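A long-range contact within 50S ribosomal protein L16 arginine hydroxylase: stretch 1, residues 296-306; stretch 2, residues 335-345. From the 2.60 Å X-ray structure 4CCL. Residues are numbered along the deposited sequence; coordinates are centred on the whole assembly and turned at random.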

# COMPACT_ATOMS: atom_id res chain seq x y z
N ALA B 296 9.51 -27.90 -33.97
CA ALA B 296 10.58 -26.94 -34.20
C ALA B 296 11.81 -27.27 -33.37
O ALA B 296 12.92 -27.29 -33.88
CB ALA B 296 10.11 -25.53 -33.88
N LEU B 297 11.60 -27.54 -32.08
CA LEU B 297 12.71 -27.90 -31.20
C LEU B 297 13.37 -29.22 -31.61
O LEU B 297 14.59 -29.29 -31.73
CB LEU B 297 12.24 -27.97 -29.75
CG LEU B 297 11.99 -26.61 -29.10
CD1 LEU B 297 11.50 -26.79 -27.67
CD2 LEU B 297 13.25 -25.77 -29.14
N LYS B 298 12.56 -30.25 -31.85
CA LYS B 298 13.08 -31.55 -32.27
C LYS B 298 13.70 -31.48 -33.67
O LYS B 298 14.48 -32.35 -34.05
CB LYS B 298 11.98 -32.61 -32.22
CG LYS B 298 11.67 -33.11 -30.82
CD LYS B 298 12.81 -33.95 -30.27
CE LYS B 298 12.67 -34.17 -28.77
NZ LYS B 298 11.42 -34.89 -28.41
N GLN B 299 13.35 -30.44 -34.42
CA GLN B 299 13.86 -30.25 -35.77
C GLN B 299 15.23 -29.60 -35.72
O GLN B 299 15.88 -29.40 -36.74
CB GLN B 299 12.89 -29.37 -36.57
CG GLN B 299 13.02 -29.45 -38.08
CD GLN B 299 12.04 -28.54 -38.79
OE1 GLN B 299 11.44 -27.66 -38.18
NE2 GLN B 299 11.86 -28.76 -40.09
N GLY B 300 15.67 -29.26 -34.51
CA GLY B 300 16.98 -28.67 -34.31
C GLY B 300 16.96 -27.17 -34.02
O GLY B 300 17.97 -26.61 -33.59
N GLU B 301 15.82 -26.53 -34.27
CA GLU B 301 15.68 -25.10 -34.03
C GLU B 301 15.86 -24.74 -32.55
O GLU B 301 15.55 -25.54 -31.67
CB GLU B 301 14.34 -24.57 -34.55
CG GLU B 301 14.32 -24.28 -36.04
CD GLU B 301 12.93 -23.98 -36.56
OE1 GLU B 301 12.01 -24.77 -36.29
OE2 GLU B 301 12.76 -22.96 -37.26
N VAL B 302 16.36 -23.54 -32.29
CA VAL B 302 16.75 -23.14 -30.95
C VAL B 302 15.87 -22.02 -30.37
O VAL B 302 15.40 -21.15 -31.10
CB VAL B 302 18.27 -22.79 -30.92
CG1 VAL B 302 18.56 -21.56 -30.08
CG2 VAL B 302 19.08 -24.00 -30.45
N LEU B 303 15.64 -22.07 -29.06
CA LEU B 303 14.78 -21.11 -28.37
C LEU B 303 15.62 -20.12 -27.57
O LEU B 303 16.47 -20.53 -26.78
CB LEU B 303 13.85 -21.86 -27.42
CG LEU B 303 12.37 -21.46 -27.29
CD1 LEU B 303 12.05 -20.21 -28.09
CD2 LEU B 303 11.47 -22.61 -27.72
N VAL B 304 15.39 -18.83 -27.77
CA VAL B 304 16.15 -17.81 -27.07
C VAL B 304 15.28 -16.81 -26.31
O VAL B 304 14.23 -16.37 -26.80
CB VAL B 304 17.13 -17.06 -28.00
CG1 VAL B 304 18.20 -18.01 -28.53
CG2 VAL B 304 16.39 -16.41 -29.15
N ARG B 305 15.73 -16.45 -25.11
CA ARG B 305 15.02 -15.52 -24.25
C ARG B 305 15.16 -14.08 -24.72
O ARG B 305 16.23 -13.65 -25.15
CB ARG B 305 15.52 -15.65 -22.80
CG ARG B 305 14.83 -14.75 -21.79
CD ARG B 305 15.66 -14.59 -20.52
NE ARG B 305 16.12 -15.87 -19.98
CZ ARG B 305 16.73 -16.01 -18.80
NH1 ARG B 305 16.95 -14.96 -18.03
NH2 ARG B 305 17.11 -17.22 -18.40
N LEU B 306 14.05 -13.34 -24.66
CA LEU B 306 14.03 -11.93 -24.98
C LEU B 306 15.03 -11.18 -24.12
O LEU B 306 15.08 -11.39 -22.90
CB LEU B 306 12.62 -11.39 -24.72
CG LEU B 306 12.02 -10.23 -25.51
CD1 LEU B 306 10.67 -9.94 -24.89
CD2 LEU B 306 12.91 -8.99 -25.50
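Stretch 2, residues 335-345: ALASNIALTAE

The most unusual feature of this contact is how a single arginine closes off a helix that it does not belong to. Arg305, extended through chi1 and chi2 (both t) and turned at chi3 (m), carries its guanidinium to the end of the helix 335-338, where backbone carbonyls lack helical partners. Its NH2 donates to Ala337 O at 2.7 Å, close to the guanidinium plane, and makes a weak hydrogen bond to Leu336 O at 2.8 Å. One water extends the arrangement: it accepts from Arg305 NE at 2.9 Å and donates to Leu336 O at 2.8 Å and to Asn339 O at 3.0 Å.

Past Asn339, which leaves helical phi/psi, stretch 2 runs antiparallel to stretch 1, so that Ile340, Ala341, Leu342 and Thr343 lie nearest Arg305, Val304, Leu303 and Val302 in turn. Ala341 has positive phi and psi (57/70), whereas Leu342 and Thr343 are extended. The sheet pairing amounts to one bridge: Leu303 N donates to Leu342 O at 2.9 Å, nearly straight, and Leu342 N returns a bond to Leu303 O at a short 2.5 Å. The same carbonyl, Leu303 O, also receives a CA-H contact from Ala341 CA at 3.2 Å.

Small and branched side chains pack around this bridge. Leu303 CB lies 4.3 Å from Leu342 CB, Val304 CG1 reaches Ala341 CB at 4.0 Å, and Val302 CG2 meets Thr343 CG2 at 3.7 Å. Ile340 CG1 presses close to the backbone, 3.1 Å from Arg305 N. The rule is economical: one two-bond bridge fixes the register, apolar contacts flank it, and a long side chain from the strand serves carbonyls at the helix end.

Beyond the bridge, Thr343 OG1 caps the following turn by accepting from Glu345 N at 3.3 Å. Ala344 points toward stretch 1, its CB 4.0 Å from Leu297 O, near the helix end that Gly300 terminates in a Schellman motif with positive phi.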

# COMPACT_ATOMS: atom_id res chain seq x y z
N ALA B 335 16.69 -24.99 -16.80
CA ALA B 335 17.17 -24.63 -18.13
C ALA B 335 16.60 -23.28 -18.56
O ALA B 335 17.30 -22.47 -19.17
CB ALA B 335 16.80 -25.71 -19.14
N LEU B 336 15.33 -23.04 -18.23
CA LEU B 336 14.68 -21.77 -18.55
C LEU B 336 15.28 -20.61 -17.77
O LEU B 336 15.50 -19.53 -18.32
CB LEU B 336 13.17 -21.86 -18.28
CG LEU B 336 12.35 -22.68 -19.28
CD1 LEU B 336 10.92 -22.86 -18.79
CD2 LEU B 336 12.37 -22.00 -20.64
N ALA B 337 15.53 -20.83 -16.48
CA ALA B 337 16.04 -19.78 -15.61
C ALA B 337 17.51 -19.43 -15.84
O ALA B 337 17.86 -18.26 -16.02
CB ALA B 337 15.80 -20.14 -14.15
N SER B 338 18.37 -20.45 -15.84
CA SER B 338 19.81 -20.21 -15.78
C SER B 338 20.56 -20.13 -17.12
O SER B 338 21.75 -19.82 -17.14
CB SER B 338 20.49 -21.21 -14.86
OG SER B 338 20.13 -20.98 -13.51
N ASN B 339 19.88 -20.41 -18.23
CA ASN B 339 20.48 -20.13 -19.53
C ASN B 339 19.50 -19.70 -20.62
O ASN B 339 18.43 -20.28 -20.79
CB ASN B 339 21.36 -21.30 -20.02
CG ASN B 339 20.57 -22.56 -20.30
OD1 ASN B 339 20.05 -22.76 -21.40
ND2 ASN B 339 20.51 -23.44 -19.31
N ILE B 340 19.90 -18.67 -21.37
CA ILE B 340 19.22 -18.30 -22.60
C ILE B 340 19.68 -19.32 -23.66
O ILE B 340 20.50 -20.18 -23.34
CB ILE B 340 19.60 -16.84 -23.00
CG1 ILE B 340 18.68 -16.29 -24.08
CG2 ILE B 340 21.05 -16.75 -23.44
N ALA B 341 19.16 -19.24 -24.88
CA ALA B 341 19.54 -20.18 -25.95
C ALA B 341 19.31 -21.65 -25.60
O ALA B 341 20.26 -22.41 -25.40
CB ALA B 341 21.00 -19.95 -26.38
N LEU B 342 18.04 -22.05 -25.52
CA LEU B 342 17.69 -23.42 -25.14
C LEU B 342 17.54 -24.36 -26.34
O LEU B 342 17.04 -23.97 -27.39
CB LEU B 342 16.40 -23.44 -24.32
CG LEU B 342 16.48 -22.95 -22.88
CD1 LEU B 342 16.11 -21.47 -22.78
CD2 LEU B 342 15.59 -23.79 -21.97
N THR B 343 17.97 -25.60 -26.15
CA THR B 343 17.80 -26.65 -27.14
C THR B 343 17.04 -27.80 -26.48
O THR B 343 16.93 -27.85 -25.26
CB THR B 343 19.15 -27.18 -27.67
OG1 THR B 343 19.56 -28.32 -26.91
CG2 THR B 343 20.21 -26.10 -27.59
N ALA B 344 16.50 -28.70 -27.30
CA ALA B 344 15.68 -29.81 -26.82
C ALA B 344 16.34 -30.66 -25.74
O ALA B 344 15.67 -31.20 -24.87
CB ALA B 344 15.26 -30.69 -27.99
N GLU B 345 17.67 -30.77 -25.81
CA GLU B 345 18.45 -31.48 -24.81
C GLU B 345 18.22 -30.90 -23.41
O GLU B 345 18.11 -31.63 -22.43
CB GLU B 345 19.94 -31.41 -25.16
CG GLU B 345 20.88 -31.76 -24.02
CD GLU B 345 21.86 -30.65 -23.71
OE1 GLU B 345 22.53 -30.16 -24.65
OE2 GLU B 345 21.97 -30.26 -22.53
O HOH W 1 15.90 -18.63 -20.93